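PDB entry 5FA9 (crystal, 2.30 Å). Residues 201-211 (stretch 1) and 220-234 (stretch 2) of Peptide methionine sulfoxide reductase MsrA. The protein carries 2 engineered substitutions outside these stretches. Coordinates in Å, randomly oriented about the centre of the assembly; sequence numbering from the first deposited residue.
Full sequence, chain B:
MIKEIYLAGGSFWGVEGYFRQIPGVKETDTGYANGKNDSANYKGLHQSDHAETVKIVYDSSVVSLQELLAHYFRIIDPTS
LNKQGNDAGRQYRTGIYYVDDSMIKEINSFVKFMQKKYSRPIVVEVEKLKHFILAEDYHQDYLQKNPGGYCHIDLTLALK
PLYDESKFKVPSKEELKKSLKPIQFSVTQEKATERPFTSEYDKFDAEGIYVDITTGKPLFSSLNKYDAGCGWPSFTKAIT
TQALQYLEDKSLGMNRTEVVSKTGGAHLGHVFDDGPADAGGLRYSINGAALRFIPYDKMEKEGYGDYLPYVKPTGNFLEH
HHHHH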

# COMPACT_ATOMS: atom_id res chain seq x y z
N TYR B 201 32.07 -9.59 9.20
CA TYR B 201 30.84 -9.37 8.45
C TYR B 201 30.37 -7.91 8.51
O TYR B 201 29.32 -7.58 7.96
CB TYR B 201 29.73 -10.29 8.95
CG TYR B 201 30.02 -11.76 8.73
CD1 TYR B 201 30.79 -12.18 7.66
CD2 TYR B 201 29.51 -12.73 9.59
CE1 TYR B 201 31.05 -13.52 7.45
CE2 TYR B 201 29.76 -14.07 9.39
CZ TYR B 201 30.53 -14.46 8.32
OH TYR B 201 30.79 -15.80 8.11
N ASP B 202 31.13 -7.06 9.18
CA ASP B 202 30.77 -5.65 9.29
C ASP B 202 30.91 -4.94 7.94
O ASP B 202 29.91 -4.54 7.35
CB ASP B 202 31.63 -4.95 10.34
CG ASP B 202 31.26 -3.49 10.53
OD1 ASP B 202 30.05 -3.19 10.53
OD2 ASP B 202 32.18 -2.66 10.67
N LYS B 203 32.14 -4.80 7.47
CA LYS B 203 32.38 -4.27 6.13
C LYS B 203 32.43 -5.43 5.14
O LYS B 203 33.50 -5.93 4.80
CB LYS B 203 33.68 -3.47 6.09
CG LYS B 203 33.81 -2.43 7.19
CD LYS B 203 32.66 -1.44 7.16
CE LYS B 203 32.75 -0.45 8.31
NZ LYS B 203 31.45 0.21 8.59
N PHE B 204 31.25 -5.85 4.69
CA PHE B 204 31.12 -7.06 3.88
C PHE B 204 29.86 -6.98 3.01
O PHE B 204 28.78 -6.65 3.51
CB PHE B 204 31.08 -8.29 4.80
CG PHE B 204 31.28 -9.59 4.08
CD1 PHE B 204 32.55 -10.07 3.83
CD2 PHE B 204 30.19 -10.35 3.69
CE1 PHE B 204 32.74 -11.28 3.18
CE2 PHE B 204 30.37 -11.56 3.04
CZ PHE B 204 31.64 -12.02 2.79
N ASP B 205 30.00 -7.29 1.72
CA ASP B 205 28.91 -7.06 0.78
C ASP B 205 28.81 -8.18 -0.26
O ASP B 205 28.16 -8.02 -1.30
CB ASP B 205 29.08 -5.70 0.09
CG ASP B 205 27.82 -5.25 -0.65
OD1 ASP B 205 26.71 -5.53 -0.15
OD2 ASP B 205 27.95 -4.63 -1.72
N ALA B 206 29.42 -9.32 -0.00
CA ALA B 206 29.34 -10.42 -0.93
C ALA B 206 27.93 -10.97 -0.98
O ALA B 206 27.19 -10.82 -0.06
CB ALA B 206 30.34 -11.50 -0.56
N GLU B 207 27.56 -11.58 -2.09
CA GLU B 207 26.22 -12.12 -2.27
C GLU B 207 26.08 -13.49 -1.63
O GLU B 207 26.94 -14.36 -1.81
CB GLU B 207 25.86 -12.20 -3.75
CG GLU B 207 25.78 -10.85 -4.45
CD GLU B 207 25.35 -10.97 -5.89
OE1 GLU B 207 24.17 -10.69 -6.19
OE2 GLU B 207 26.20 -11.35 -6.73
N GLY B 208 25.00 -13.68 -0.88
CA GLY B 208 24.75 -14.92 -0.19
C GLY B 208 23.80 -14.71 0.98
O GLY B 208 23.21 -13.65 1.12
N ILE B 209 23.66 -15.74 1.81
CA ILE B 209 22.78 -15.65 2.97
C ILE B 209 23.57 -15.72 4.27
O ILE B 209 24.66 -16.29 4.32
CB ILE B 209 21.72 -16.76 2.97
CG1 ILE B 209 22.38 -18.14 2.92
CG2 ILE B 209 20.77 -16.59 1.80
CD1 ILE B 209 21.40 -19.29 3.04
N TYR B 210 23.00 -15.15 5.33
CA TYR B 210 23.60 -15.23 6.65
C TYR B 210 22.78 -16.21 7.49
O TYR B 210 21.58 -16.04 7.67
CB TYR B 210 23.67 -13.86 7.31
CG TYR B 210 24.62 -12.91 6.61
CD1 TYR B 210 24.20 -12.16 5.52
CD2 TYR B 210 25.94 -12.80 7.02
CE1 TYR B 210 25.07 -11.30 4.87
CE2 TYR B 210 26.81 -11.94 6.37
CZ TYR B 210 26.37 -11.20 5.30
OH TYR B 210 27.24 -10.35 4.65
N VAL B 211 23.47 -17.22 8.00
CA VAL B 211 22.81 -18.34 8.65
C VAL B 211 23.07 -18.36 10.16
O VAL B 211 24.09 -17.86 10.63
CB VAL B 211 23.29 -19.67 7.99
CG1 VAL B 211 23.89 -20.64 9.01
CG2 VAL B 211 22.17 -20.31 7.19
N PHE B 220 19.24 -13.93 7.44
CA PHE B 220 19.30 -12.69 6.68
C PHE B 220 19.88 -12.89 5.28
O PHE B 220 20.64 -13.83 5.04
CB PHE B 220 20.11 -11.64 7.43
CG PHE B 220 19.53 -11.27 8.77
CD1 PHE B 220 18.54 -10.31 8.87
CD2 PHE B 220 19.99 -11.88 9.93
CE1 PHE B 220 18.00 -9.97 10.10
CE2 PHE B 220 19.46 -11.54 11.16
CZ PHE B 220 18.46 -10.59 11.24
N SER B 221 19.51 -12.00 4.37
CA SER B 221 20.04 -12.02 3.01
C SER B 221 20.98 -10.85 2.76
O SER B 221 20.81 -9.77 3.34
CB SER B 221 18.90 -12.00 1.99
OG SER B 221 19.39 -11.87 0.67
N SER B 222 21.98 -11.06 1.91
CA SER B 222 22.93 -10.01 1.56
C SER B 222 22.23 -8.85 0.85
O SER B 222 22.74 -7.72 0.85
CB SER B 222 24.04 -10.57 0.67
OG SER B 222 23.51 -11.12 -0.52
N LEU B 223 21.08 -9.13 0.26
CA LEU B 223 20.31 -8.12 -0.47
C LEU B 223 19.75 -7.06 0.48
O LEU B 223 19.50 -5.92 0.07
CB LEU B 223 19.17 -8.77 -1.25
CG LEU B 223 18.34 -7.88 -2.17
CD1 LEU B 223 19.21 -7.27 -3.26
CD2 LEU B 223 17.18 -8.65 -2.77
N ASN B 224 19.57 -7.43 1.74
CA ASN B 224 18.99 -6.54 2.73
C ASN B 224 20.04 -5.91 3.64
O ASN B 224 19.71 -5.18 4.57
CB ASN B 224 17.95 -7.29 3.56
CG ASN B 224 16.88 -7.93 2.72
OD1 ASN B 224 16.25 -7.27 1.89
ND2 ASN B 224 16.67 -9.23 2.91
N LYS B 225 21.30 -6.21 3.35
CA LYS B 225 22.41 -5.72 4.16
C LYS B 225 22.86 -4.33 3.72
O LYS B 225 22.89 -4.03 2.53
CB LYS B 225 23.58 -6.70 4.09
CG LYS B 225 24.67 -6.46 5.11
CD LYS B 225 25.69 -7.58 5.09
CE LYS B 225 26.67 -7.47 6.24
NZ LYS B 225 27.52 -6.25 6.15
N TYR B 226 23.21 -3.49 4.69
CA TYR B 226 23.69 -2.14 4.40
C TYR B 226 24.62 -1.64 5.50
O TYR B 226 24.69 -2.23 6.58
CB TYR B 226 22.52 -1.18 4.21
CG TYR B 226 21.87 -0.74 5.50
CD1 TYR B 226 21.00 -1.58 6.19
CD2 TYR B 226 22.12 0.52 6.03
CE1 TYR B 226 20.41 -1.17 7.37
CE2 TYR B 226 21.52 0.93 7.20
CZ TYR B 226 20.67 0.08 7.87
OH TYR B 226 20.08 0.50 9.04
N ASP B 227 25.32 -0.55 5.23
CA ASP B 227 26.26 0.02 6.19
C ASP B 227 25.58 1.09 7.05
O ASP B 227 25.32 2.20 6.59
CB ASP B 227 27.47 0.62 5.47
CG ASP B 227 28.67 0.82 6.39
OD1 ASP B 227 28.46 1.12 7.59
OD2 ASP B 227 29.81 0.69 5.92
N ALA B 228 25.30 0.74 8.30
CA ALA B 228 24.69 1.68 9.23
C ALA B 228 25.76 2.54 9.91
O ALA B 228 25.45 3.57 10.52
CB ALA B 228 23.87 0.94 10.27
N GLY B 229 27.01 2.11 9.81
CA GLY B 229 28.12 2.85 10.37
C GLY B 229 28.25 2.73 11.87
O GLY B 229 28.98 3.49 12.51
N CYS B 230 27.53 1.77 12.45
CA CYS B 230 27.54 1.59 13.90
C CYS B 230 28.47 0.45 14.33
O CYS B 230 28.58 0.16 15.52
CB CYS B 230 26.12 1.33 14.41
SG CYS B 230 24.99 2.71 14.16
N GLY B 231 29.13 -0.18 13.37
CA GLY B 231 30.12 -1.20 13.67
C GLY B 231 29.60 -2.63 13.68
O GLY B 231 30.37 -3.56 13.90
N TRP B 232 28.31 -2.80 13.46
CA TRP B 232 27.72 -4.14 13.41
C TRP B 232 27.04 -4.40 12.07
O TRP B 232 26.56 -3.46 11.43
CB TRP B 232 26.71 -4.33 14.54
CG TRP B 232 27.31 -4.27 15.91
CD1 TRP B 232 28.07 -5.23 16.52
CD2 TRP B 232 27.18 -3.20 16.86
NE1 TRP B 232 28.43 -4.82 17.78
CE2 TRP B 232 27.90 -3.58 18.01
CE3 TRP B 232 26.53 -1.97 16.84
CZ2 TRP B 232 27.99 -2.77 19.14
CZ3 TRP B 232 26.62 -1.16 17.96
CH2 TRP B 232 27.34 -1.56 19.09
N PRO B 233 27.01 -5.67 11.64
CA PRO B 233 26.22 -6.08 10.47
C PRO B 233 24.77 -5.63 10.60
O PRO B 233 24.10 -6.00 11.57
CB PRO B 233 26.34 -7.60 10.49
CG PRO B 233 27.65 -7.86 11.14
CD PRO B 233 27.83 -6.77 12.17
N SER B 234 24.29 -4.86 9.64
CA SER B 234 22.95 -4.28 9.72
C SER B 234 22.09 -4.70 8.53
O SER B 234 22.55 -4.72 7.39
CB SER B 234 23.03 -2.76 9.80
OG SER B 234 23.80 -2.35 10.92
O HOH W 1 25.44 -7.48 1.14

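Stretch 2 begins in antiparallel pairing with stretch 1. Phe 220 pairs with Tyr 210 through two backbone hydrogen bonds. Tyr 210 N donates to Phe 220 O at 2.7 Å, almost in line, and Phe 220 N donates to Tyr 210 O at 3.2 Å. Both side chains lie on the same face of the sheet, where Tyr 210 CB and Phe 220 CB are 4.2 Å apart. Both residues are buried.

Ser 221 faces Ile 209 in the non-hydrogen-bonded pair, with CA atoms 4.5 Å apart. These side chains occupy the other face. Ser 221 OG accepts from Leu 223 N at 3.2 Å, a bond that ties down the start of the turn.

Ser 222 N donates to Gly 208 O at 3.0 Å. Its side chain, chi1 in p, points toward stretch 1, and Gly 208 N donates to Ser 222 OG at 3.0 Å. A small hydroxyl side chain suits this buried site because it supplies an acceptor close to the backbone. Gly 208 has phi/psi of 158/-170, where a CB would jam against the preceding carbonyl O. One water donates to both Ser 222 O and Asp 205 OD1, at 2.7 Å each, and so bridges the stretches.

The chain then turns, with Asn 224 N donating to Ser 221 O at 3.1 Å. Leu 223 and Asn 224 make no contact with stretch 1.

Lys 225 is the main side-chain anchor. It points toward stretch 1, extended through chi3 and bent at chi4 (m). Its NZ donates to Tyr 201 O at 2.9 Å and Phe 204 O at 3.0 Å, and weakly to Asp 202 O at 3.2 Å. The ammonium thus gathers three carbonyls of the loop. A long chain with an NH3+ donor suits this place; along the way, Lys 225 CD passes 3.2 Å from Tyr 210 OH.

Tyr 226 points away, and its N bonds to Ser 234 O at 3.0 Å. Asp 227 forms a salt bridge at the exposed margin, with Lys 203 NZ 3.2 Å from Asp 227 OD2. The lysine's CA-to-CB bond points away, but its chain bends back to reach the carboxylate.

Gly 229 and Gly 231 both have positive phi, which favours glycine. Gly 231 packs against Asp 202, with its C 3.2 Å from Asp 202 OD1. Pro 233 closes the contact: its CG lies 3.9 Å from Tyr 201 CB, an apolar patch beside the polar cluster.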